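Local structure of SmhA (Serratia marcescens, 7A27) at residues N71-A74 with E75-L79; R137-L140 with E141-G145; E174-A177 with K178-S182; S244-Q247 with Q248-N251. The protein is one component of the tripartite alpha-pore-forming toxin Smh and probably acts with its two partner proteins to perforate target membranes. One frame throughout, in Å; residues are numbered along the deposited sequence.

Contact 1. Residues N71-A74 with E75-L79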
loop_
_atom_site.group_PDB
_atom_site.type_symbol
_atom_site.label_atom_id
_atom_site.label_comp_id
_atom_site.label_asym_id
_atom_site.label_seq_id
_atom_site.Cartn_x
_atom_site.Cartn_y
_atom_site.Cartn_z
ATOM N N ASN A 71 3.580 12.743 1.890
ATOM C CA ASN A 71 2.212 13.278 2.166
ATOM C C ASN A 71 1.169 12.164 2.354
ATOM O O ASN A 71 0.555 12.108 3.436
ATOM C CB ASN A 71 1.765 14.259 1.080
ATOM C CG ASN A 71 2.678 15.467 0.993
ATOM O OD1 ASN A 71 3.784 15.461 1.541
ATOM N ND2 ASN A 71 2.230 16.526 0.329
ATOM N N THR A 72 0.945 11.334 1.336
ATOM C CA THR A 72 -0.120 10.295 1.330
ATOM C C THR A 72 0.067 9.283 2.475
ATOM O O THR A 72 -0.945 8.861 3.061
ATOM C CB THR A 72 -0.191 9.569 -0.015
ATOM O OG1 THR A 72 0.047 10.490 -1.077
ATOM C CG2 THR A 72 -1.528 8.905 -0.215
ATOM N N VAL A 73 1.287 8.863 2.783
ATOM C CA VAL A 73 1.512 7.903 3.900
ATOM C C VAL A 73 1.032 8.549 5.206
ATOM O O VAL A 73 0.383 7.860 5.996
ATOM C CB VAL A 73 2.978 7.438 3.999
ATOM C CG1 VAL A 73 3.249 6.702 5.308
ATOM C CG2 VAL A 73 3.372 6.566 2.815
ATOM N N ALA A 74 1.341 9.835 5.416
ATOM C CA ALA A 74 0.960 10.612 6.622
ATOM C C ALA A 74 -0.569 10.692 6.688
ATOM O O ALA A 74 -1.116 10.464 7.780
ATOM C CB ALA A 74 1.617 11.973 6.619
ATOM N N GLU A 75 -1.220 10.977 5.560
ATOM C CA GLU A 75 -2.702 11.028 5.461
ATOM C C GLU A 75 -3.270 9.695 5.984
ATOM O O GLU A 75 -4.197 9.751 6.809
ATOM C CB GLU A 75 -3.175 11.294 4.026
ATOM C CG GLU A 75 -2.811 12.641 3.431
ATOM C CD GLU A 75 -3.761 13.793 3.706
ATOM O OE1 GLU A 75 -3.270 14.855 4.161
ATOM O OE2 GLU A 75 -4.980 13.656 3.389
ATOM N N LEU A 76 -2.712 8.548 5.568
ATOM C CA LEU A 76 -3.171 7.199 5.990
ATOM C C LEU A 76 -2.920 6.995 7.490
ATOM O O LEU A 76 -3.843 6.557 8.194
ATOM C CB LEU A 76 -2.453 6.118 5.181
ATOM C CG LEU A 76 -2.890 5.996 3.726
ATOM C CD1 LEU A 76 -1.938 5.131 2.900
ATOM C CD2 LEU A 76 -4.293 5.430 3.661
ATOM N N ILE A 77 -1.710 7.278 7.971
ATOM C CA ILE A 77 -1.377 7.104 9.413
ATOM C C ILE A 77 -2.419 7.871 10.238
ATOM O O ILE A 77 -2.785 7.410 11.334
ATOM C CB ILE A 77 0.062 7.538 9.725
ATOM C CG1 ILE A 77 1.080 6.666 8.979
ATOM C CG2 ILE A 77 0.299 7.511 11.239
ATOM C CD1 ILE A 77 2.528 7.047 9.247
ATOM N N GLY A 78 -2.892 8.995 9.701
ATOM C CA GLY A 78 -3.953 9.810 10.316
ATOM C C GLY A 78 -5.237 9.019 10.501
ATOM O O GLY A 78 -5.779 9.056 11.604
ATOM N N LEU A 79 -5.697 8.318 9.465
ATOM C CA LEU A 79 -6.951 7.510 9.501
ATOM C C LEU A 79 -6.795 6.330 10.462
ATOM O O LEU A 79 -7.814 5.937 11.073
ATOM C CB LEU A 79 -7.303 6.962 8.122
ATOM C CG LEU A 79 -7.760 7.983 7.092
ATOM C CD1 LEU A 79 -8.073 7.283 5.773
ATOM C CD2 LEU A 79 -8.942 8.816 7.582
#

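Contact 2. Residues R137-L140 with E141-G145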
loop_
_atom_site.group_PDB
_atom_site.type_symbol
_atom_site.label_atom_id
_atom_site.label_comp_id
_atom_site.label_asym_id
_atom_site.label_seq_id
_atom_site.Cartn_x
_atom_site.Cartn_y
_atom_site.Cartn_z
ATOM N N ARG A 137 -4.834 8.843 -9.061
ATOM C CA ARG A 137 -5.017 7.705 -9.992
ATOM C C ARG A 137 -5.337 8.252 -11.392
ATOM O O ARG A 137 -4.667 7.844 -12.357
ATOM C CB ARG A 137 -6.127 6.777 -9.499
ATOM C CG ARG A 137 -6.466 5.667 -10.476
ATOM C CD ARG A 137 -7.655 4.849 -10.029
ATOM N NE ARG A 137 -8.064 3.953 -11.105
ATOM C CZ ARG A 137 -9.005 3.031 -11.000
ATOM N NH1 ARG A 137 -9.628 2.847 -9.846
ATOM N NH2 ARG A 137 -9.305 2.281 -12.045
ATOM N N GLU A 138 -6.286 9.186 -11.482
ATOM C CA GLU A 138 -6.791 9.754 -12.758
ATOM C C GLU A 138 -5.686 10.533 -13.482
ATOM O O GLU A 138 -5.855 10.746 -14.696
ATOM C CB GLU A 138 -8.061 10.574 -12.508
ATOM C CG GLU A 138 -9.263 9.684 -12.186
ATOM C CD GLU A 138 -10.465 10.362 -11.544
ATOM O OE1 GLU A 138 -10.550 11.601 -11.643
ATOM O OE2 GLU A 138 -11.318 9.643 -10.933
ATOM N N MET A 139 -4.600 10.921 -12.801
ATOM C CA MET A 139 -3.461 11.649 -13.428
ATOM C C MET A 139 -2.327 10.660 -13.739
ATOM O O MET A 139 -1.652 10.837 -14.769
ATOM C CB MET A 139 -2.932 12.793 -12.558
ATOM C CG MET A 139 -1.813 12.383 -11.609
ATOM S SD MET A 139 -0.363 13.493 -11.503
ATOM C CE MET A 139 0.876 12.660 -12.503
ATOM N N LEU A 140 -2.142 9.629 -12.911
ATOM C CA LEU A 140 -1.088 8.594 -13.088
ATOM C C LEU A 140 -1.387 7.673 -14.276
ATOM O O LEU A 140 -0.429 7.369 -15.005
ATOM C CB LEU A 140 -0.965 7.769 -11.803
ATOM C CG LEU A 140 -0.215 8.438 -10.652
ATOM C CD1 LEU A 140 -0.389 7.651 -9.366
ATOM C CD2 LEU A 140 1.260 8.574 -10.980
ATOM N N GLU A 141 -2.638 7.216 -14.462
ATOM C CA GLU A 141 -2.983 6.240 -15.539
ATOM C C GLU A 141 -2.588 6.829 -16.892
ATOM O O GLU A 141 -1.815 6.206 -17.612
ATOM C CB GLU A 141 -4.437 5.756 -15.479
ATOM C CG GLU A 141 -4.814 5.143 -14.140
ATOM C CD GLU A 141 -5.913 4.099 -14.174
ATOM O OE1 GLU A 141 -7.092 4.423 -13.847
ATOM O OE2 GLU A 141 -5.560 2.933 -14.405
ATOM N N PRO A 142 -3.074 8.033 -17.277
ATOM C CA PRO A 142 -2.694 8.653 -18.545
ATOM C C PRO A 142 -1.202 8.973 -18.705
ATOM O O PRO A 142 -0.750 9.005 -19.819
ATOM C CB PRO A 142 -3.476 9.975 -18.547
ATOM C CG PRO A 142 -4.652 9.698 -17.651
ATOM C CD PRO A 142 -4.056 8.848 -16.557
ATOM N N LEU A 143 -0.489 9.230 -17.604
ATOM C CA LEU A 143 0.967 9.536 -17.618
ATOM C C LEU A 143 1.713 8.290 -18.089
ATOM O O LEU A 143 2.585 8.420 -18.975
ATOM C CB LEU A 143 1.452 9.939 -16.222
ATOM C CG LEU A 143 2.940 10.319 -16.145
ATOM C CD1 LEU A 143 3.184 11.733 -16.656
ATOM C CD2 LEU A 143 3.465 10.204 -14.731
ATOM N N MET A 144 1.394 7.138 -17.493
ATOM C CA MET A 144 2.000 5.828 -17.840
ATOM C C MET A 144 1.489 5.401 -19.226
ATOM O O MET A 144 2.311 4.931 -20.056
ATOM C CB MET A 144 1.649 4.766 -16.794
ATOM C CG MET A 144 2.414 3.476 -16.984
ATOM S SD MET A 144 2.082 2.264 -15.693
ATOM C CE MET A 144 0.347 1.926 -15.989
ATOM N N GLY A 145 0.190 5.582 -19.473
ATOM C CA GLY A 145 -0.446 5.254 -20.757
ATOM C C GLY A 145 0.266 5.922 -21.920
ATOM O O GLY A 145 0.445 5.263 -22.964
#

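Contact 3. Residues E174-A177 with K178-S182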
loop_
_atom_site.group_PDB
_atom_site.type_symbol
_atom_site.label_atom_id
_atom_site.label_comp_id
_atom_site.label_asym_id
_atom_site.label_seq_id
_atom_site.Cartn_x
_atom_site.Cartn_y
_atom_site.Cartn_z
ATOM N N GLU A 174 7.400 -9.036 -15.864
ATOM C CA GLU A 174 6.069 -9.535 -15.438
ATOM C C GLU A 174 6.254 -10.667 -14.413
ATOM O O GLU A 174 5.480 -10.692 -13.447
ATOM C CB GLU A 174 5.223 -9.958 -16.640
ATOM C CG GLU A 174 4.050 -9.028 -16.926
ATOM C CD GLU A 174 2.989 -9.562 -17.899
ATOM O OE1 GLU A 174 3.368 -10.277 -18.894
ATOM O OE2 GLU A 174 1.761 -9.270 -17.673
ATOM N N ALA A 175 7.254 -11.541 -14.594
ATOM C CA ALA A 175 7.542 -12.689 -13.703
ATOM C C ALA A 175 8.081 -12.186 -12.363
ATOM O O ALA A 175 7.652 -12.697 -11.315
ATOM C CB ALA A 175 8.549 -13.602 -14.341
ATOM N N ILE A 176 9.027 -11.251 -12.412
ATOM C CA ILE A 176 9.721 -10.648 -11.237
ATOM C C ILE A 176 8.686 -9.976 -10.325
ATOM O O ILE A 176 8.838 -10.051 -9.087
ATOM C CB ILE A 176 10.770 -9.642 -11.740
ATOM C CG1 ILE A 176 11.958 -10.355 -12.388
ATOM C CG2 ILE A 176 11.204 -8.706 -10.623
ATOM C CD1 ILE A 176 12.880 -9.418 -13.146
ATOM N N ALA A 177 7.685 -9.315 -10.915
ATOM C CA ALA A 177 6.612 -8.618 -10.182
ATOM C C ALA A 177 5.829 -9.646 -9.375
ATOM O O ALA A 177 5.563 -9.345 -8.212
ATOM C CB ALA A 177 5.732 -7.862 -11.137
ATOM N N LYS A 178 5.522 -10.813 -9.957
ATOM C CA LYS A 178 4.780 -11.906 -9.271
ATOM C C LYS A 178 5.618 -12.419 -8.084
ATOM O O LYS A 178 5.026 -12.662 -7.005
ATOM C CB LYS A 178 4.360 -13.020 -10.241
ATOM C CG LYS A 178 3.362 -12.609 -11.314
ATOM C CD LYS A 178 2.403 -13.720 -11.799
ATOM C CE LYS A 178 3.016 -14.851 -12.605
ATOM N NZ LYS A 178 3.587 -14.373 -13.889
ATOM N N ASN A 179 6.938 -12.537 -8.259
ATOM C CA ASN A 179 7.876 -12.998 -7.209
ATOM C C ASN A 179 7.878 -11.995 -6.052
ATOM O O ASN A 179 7.704 -12.427 -4.909
ATOM C CB ASN A 179 9.296 -13.172 -7.744
ATOM C CG ASN A 179 9.467 -14.341 -8.702
ATOM O OD1 ASN A 179 10.381 -14.327 -9.529
ATOM N ND2 ASN A 179 8.619 -15.355 -8.591
ATOM N N ILE A 180 8.071 -10.704 -6.333
ATOM C CA ILE A 180 8.116 -9.644 -5.278
ATOM C C ILE A 180 6.826 -9.724 -4.470
ATOM O O ILE A 180 6.914 -9.803 -3.229
ATOM C CB ILE A 180 8.331 -8.244 -5.865
ATOM C CG1 ILE A 180 9.693 -8.147 -6.552
ATOM C CG2 ILE A 180 8.186 -7.195 -4.782
ATOM C CD1 ILE A 180 9.890 -6.889 -7.368
ATOM N N GLN A 181 5.683 -9.745 -5.158
ATOM C CA GLN A 181 4.356 -9.807 -4.509
ATOM C C GLN A 181 4.325 -11.006 -3.556
ATOM O O GLN A 181 3.854 -10.832 -2.414
ATOM C CB GLN A 181 3.250 -9.850 -5.562
ATOM C CG GLN A 181 1.845 -9.798 -4.979
ATOM C CD GLN A 181 1.526 -8.490 -4.293
ATOM O OE1 GLN A 181 1.628 -7.397 -4.869
ATOM N NE2 GLN A 181 1.102 -8.629 -3.045
ATOM N N SER A 182 4.849 -12.165 -3.973
ATOM C CA SER A 182 4.845 -13.412 -3.156
ATOM C C SER A 182 5.669 -13.220 -1.876
ATOM O O SER A 182 5.245 -13.742 -0.809
ATOM C CB SER A 182 5.321 -14.625 -3.949
ATOM O OG SER A 182 4.330 -15.078 -4.860
#

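Contact 4. Residues S244-Q247 with Q248-N251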
loop_
_atom_site.group_PDB
_atom_site.type_symbol
_atom_site.label_atom_id
_atom_site.label_comp_id
_atom_site.label_asym_id
_atom_site.label_seq_id
_atom_site.Cartn_x
_atom_site.Cartn_y
_atom_site.Cartn_z
ATOM N N SER A 244 13.384 -15.888 4.735
ATOM C CA SER A 244 12.064 -15.356 4.285
ATOM C C SER A 244 11.165 -16.580 4.210
ATOM O O SER A 244 11.738 -17.640 3.840
ATOM C CB SER A 244 12.145 -14.744 2.910
ATOM O OG SER A 244 12.502 -15.740 1.950
ATOM N N GLY A 245 9.863 -16.468 4.430
ATOM C CA GLY A 245 8.987 -17.663 4.488
ATOM C C GLY A 245 8.288 -17.884 3.128
ATOM O O GLY A 245 7.104 -18.369 3.055
ATOM N N ALA A 246 9.010 -17.521 2.063
ATOM C CA ALA A 246 8.644 -17.689 0.643
ATOM C C ALA A 246 9.910 -18.049 -0.136
ATOM O O ALA A 246 10.263 -17.323 -1.066
ATOM C CB ALA A 246 8.015 -16.429 0.150
ATOM N N GLN A 247 10.550 -19.158 0.249
ATOM C CA GLN A 247 11.879 -19.557 -0.279
ATOM C C GLN A 247 11.816 -19.730 -1.799
ATOM O O GLN A 247 12.757 -19.278 -2.486
ATOM C CB GLN A 247 12.396 -20.809 0.426
ATOM C CG GLN A 247 13.874 -21.079 0.173
ATOM C CD GLN A 247 14.742 -19.917 0.591
ATOM O OE1 GLN A 247 14.668 -19.398 1.709
ATOM N NE2 GLN A 247 15.545 -19.471 -0.357
ATOM N N GLN A 248 10.737 -20.328 -2.311
ATOM C CA GLN A 248 10.597 -20.612 -3.769
ATOM C C GLN A 248 10.591 -19.280 -4.529
ATOM O O GLN A 248 11.332 -19.169 -5.510
ATOM C CB GLN A 248 9.383 -21.506 -4.046
ATOM C CG GLN A 248 9.119 -21.783 -5.524
ATOM C CD GLN A 248 10.285 -22.395 -6.257
ATOM O OE1 GLN A 248 10.942 -23.307 -5.770
ATOM N NE2 GLN A 248 10.521 -21.919 -7.472
ATOM N N ALA A 249 9.825 -18.298 -4.071
ATOM C CA ALA A 249 9.757 -16.966 -4.715
ATOM C C ALA A 249 11.152 -16.326 -4.705
ATOM O O ALA A 249 11.554 -15.799 -5.758
ATOM C CB ALA A 249 8.719 -16.100 -4.041
ATOM N N VAL A 250 11.885 -16.403 -3.586
ATOM C CA VAL A 250 13.253 -15.811 -3.446
ATOM C C VAL A 250 14.202 -16.449 -4.467
ATOM O O VAL A 250 15.045 -15.702 -5.026
ATOM C CB VAL A 250 13.795 -15.952 -2.010
ATOM C CG1 VAL A 250 15.271 -15.604 -1.903
ATOM C CG2 VAL A 250 12.992 -15.108 -1.049
ATOM N N ASN A 251 14.076 -17.769 -4.668
ATOM C CA ASN A 251 14.907 -18.549 -5.619
ATOM C C ASN A 251 14.546 -18.132 -7.051
ATOM O O ASN A 251 15.474 -17.925 -7.830
ATOM C CB ASN A 251 14.786 -20.054 -5.380
ATOM C CG ASN A 251 15.367 -20.515 -4.053
ATOM O OD1 ASN A 251 16.068 -19.775 -3.358
ATOM N ND2 ASN A 251 15.092 -21.755 -3.685
#

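Contact 1. Residues N71-A74 with E75-L79
Val73 and Ile77, one helical turn apart, supply the apolar part of this contact. The methyl CG1 of Val73 lies 4.0 Å from CD1 of Ile77, and the two branched side chains meet at a slant, methyl against methyl. On Ile77 the long branch leans back over the preceding turn, CG1 being anti to the carbonyl carbon (chi1 -63°), which sets Ile77 CG1 3.3 Å from Val73 O. The polar part is pure backbone, a run of i to i+4 bonds: Glu75 N gives to Asn71 O at 3.0 Å, Leu76 N to Thr72 O at 3.1 Å, Ile77 N to Val73 O at 2.9 Å and Gly78 N to Ala74 O at 3.0 Å. Van der Waals packing against the backbone comes from Glu75, whose CG rests 3.4 Å from Asn71 O before the chain bends at chi2 and carries the carboxylate away. The stretch illustrates how one regular helix can serve several neighbours in a bundle: Val73 and Ile77 meet Tyr356 of helix 325-358, Thr72 and Glu75 touch helix 104-155, and Leu76 touches both Met298 of helix 272-299 and Ala25 of helix 14-37.

Contact 2. Residues R137-L140 with E141-G145
Arg137 reaches along the helix to Glu141, one turn ahead, and its side chain can be read atom by atom. From CB the chain sets off with CG anti to the backbone N (chi1 174°) and stays extended as far as NE. CG passes 3.6 Å from Glu141 OE1, and CD follows at 3.9 Å from the same oxygen. At NE the contact becomes polar: its N-H points to Glu141 OE1 at 2.9 Å in a nearly straight bond (166°). The oxygen lies close to the guanidinium plane, at its edge, but is itself met from above the carboxylate, the two planes being turned 59° apart. This is an i to i+4 salt bridge along the surface of a helix that packs on two neighbours. Farther out, NH2 stays 3.6 Å from that oxygen, while NH1 forms a second salt bridge, with Glu295 on helix 272-299, so that the guanidinium is shared between two carboxylates. The backbones of the same two residues are also joined, Glu141 N bonding Arg137 O at 3.0 Å. At the next residue the ladder is interrupted, since Pro142 has no N-H to offer, and its CD faces Glu138 O at the kink. On the side toward Gln60 of helix 48-96, Met139 CE touches Leu143 CD2 at 4.2 Å.

Contact 3. Residues E174-A177 with K178-S182
Lys178 begins the second turn with a weak backbone bond to Glu174 O, its N standing 3.5 Å away. Its CG passes 3.6 Å from that same carbonyl oxygen, and the chain then bends at chi3 and chi4, curling its amine back toward the preceding turn. The ammonium and the Glu174 carboxylate nevertheless remain apart, Lys178 NZ and Glu174 OE1 being separated by 6.5 Å. Asn179 comes next and is buried. Its N bonds Ala175 O at 3.1 Å, and its amide carbon CG lies 3.6 Å from that oxygen. The polar end looks to another helix: ND2 gives a hydrogen bond to Glu252 and OD1 accepts one from Asn256, both on helix 247-268. Ile180 follows with the apolar touch of the contact, its CD1 meeting CG2 of Ile176 at 4.0 Å. A chi1 of -64° places CG1 of Ile180 beside its own backbone N, from where CD1 can come to the Ile176 methyl; CG1 itself lies 3.3 Å from Ile176 O. Gln181 bonds Ala177 O through its backbone N, while its side chain, bent at chi2, turns away and joins Asp185 through NE2. Ser182 closes the walk, its N bonded to Lys178 O and its hydroxyl held to the same oxygen by a weak bond. The chemistry thus divides by face: charges stay at the exposed side without pairing to each other, the isoleucines pack together, and the buried amide of Asn179 has both its ends satisfied by a neighbouring helix, which probably fixes its rotation.

Contact 4. Residues S244-Q247 with Q248-N251
Ala246 and Ala249 form the close-packed side of this contact, their CB atoms 4.3 Å apart at the opening of helix 247-268. Both methyls are turned to helix 160-188, where Ala246 meets Ala186 and Ala249 lies against Ser182 and Ile183. Val250 extends this face, also touching Ile183. With its CG2 anti to the carbonyl carbon and beside the backbone N, that methyl is directed back to the start of the turn, 3.5 Å from Ala246 O and next to the Ser244 hydroxyl. Here the chain passes from the loop after strand 230-237 into helix, and Ala246 takes the N-cap position. Ala246 has no side-chain acceptor to offer the first turn; among the backbone bonds, Val250 N meets Ala246 O at 3.1 Å and Asn251 N meets Gln247 O at 3.0 Å. The more exposed side is polar and less closely packed. Gln247 starts with CG anti to its own N (chi1 -166°), then bends at chi2, bringing its amide across to that of Asn251. NE2 gives a hydrogen bond to Asn251 OD1 at 3.1 Å, somewhat bent (147°). The acceptor lies near the plane of the glutamine amide, yet the donor approaches from above the carbonyl plane of Asn251, the two amides being inclined by 51°. Gln248, also exposed, sends its own NE2 to Glu252, one turn farther into the helix.

The four contacts come in series along the chain, each a single turn or two: contact 1 on helix 48-96, contact 2 on helix 104-155, contact 3 on helix 160-188, and contact 4 at the entry to helix 247-268. The first two occupy successive long helices of the bundle, with centres about 22 Å apart and nearest atoms about 9 Å apart. Contacts 3 and 4 do meet, their centres about 11 Å apart and Ser182 CB 3.7 Å from Ala249 CB. Between them in sequence lies the antiparallel strand pair 198-206 and 230-237, so this packing joins the helices that precede and follow that strand pair, whereas contacts 1 and 2 belong to the long-helix bundle.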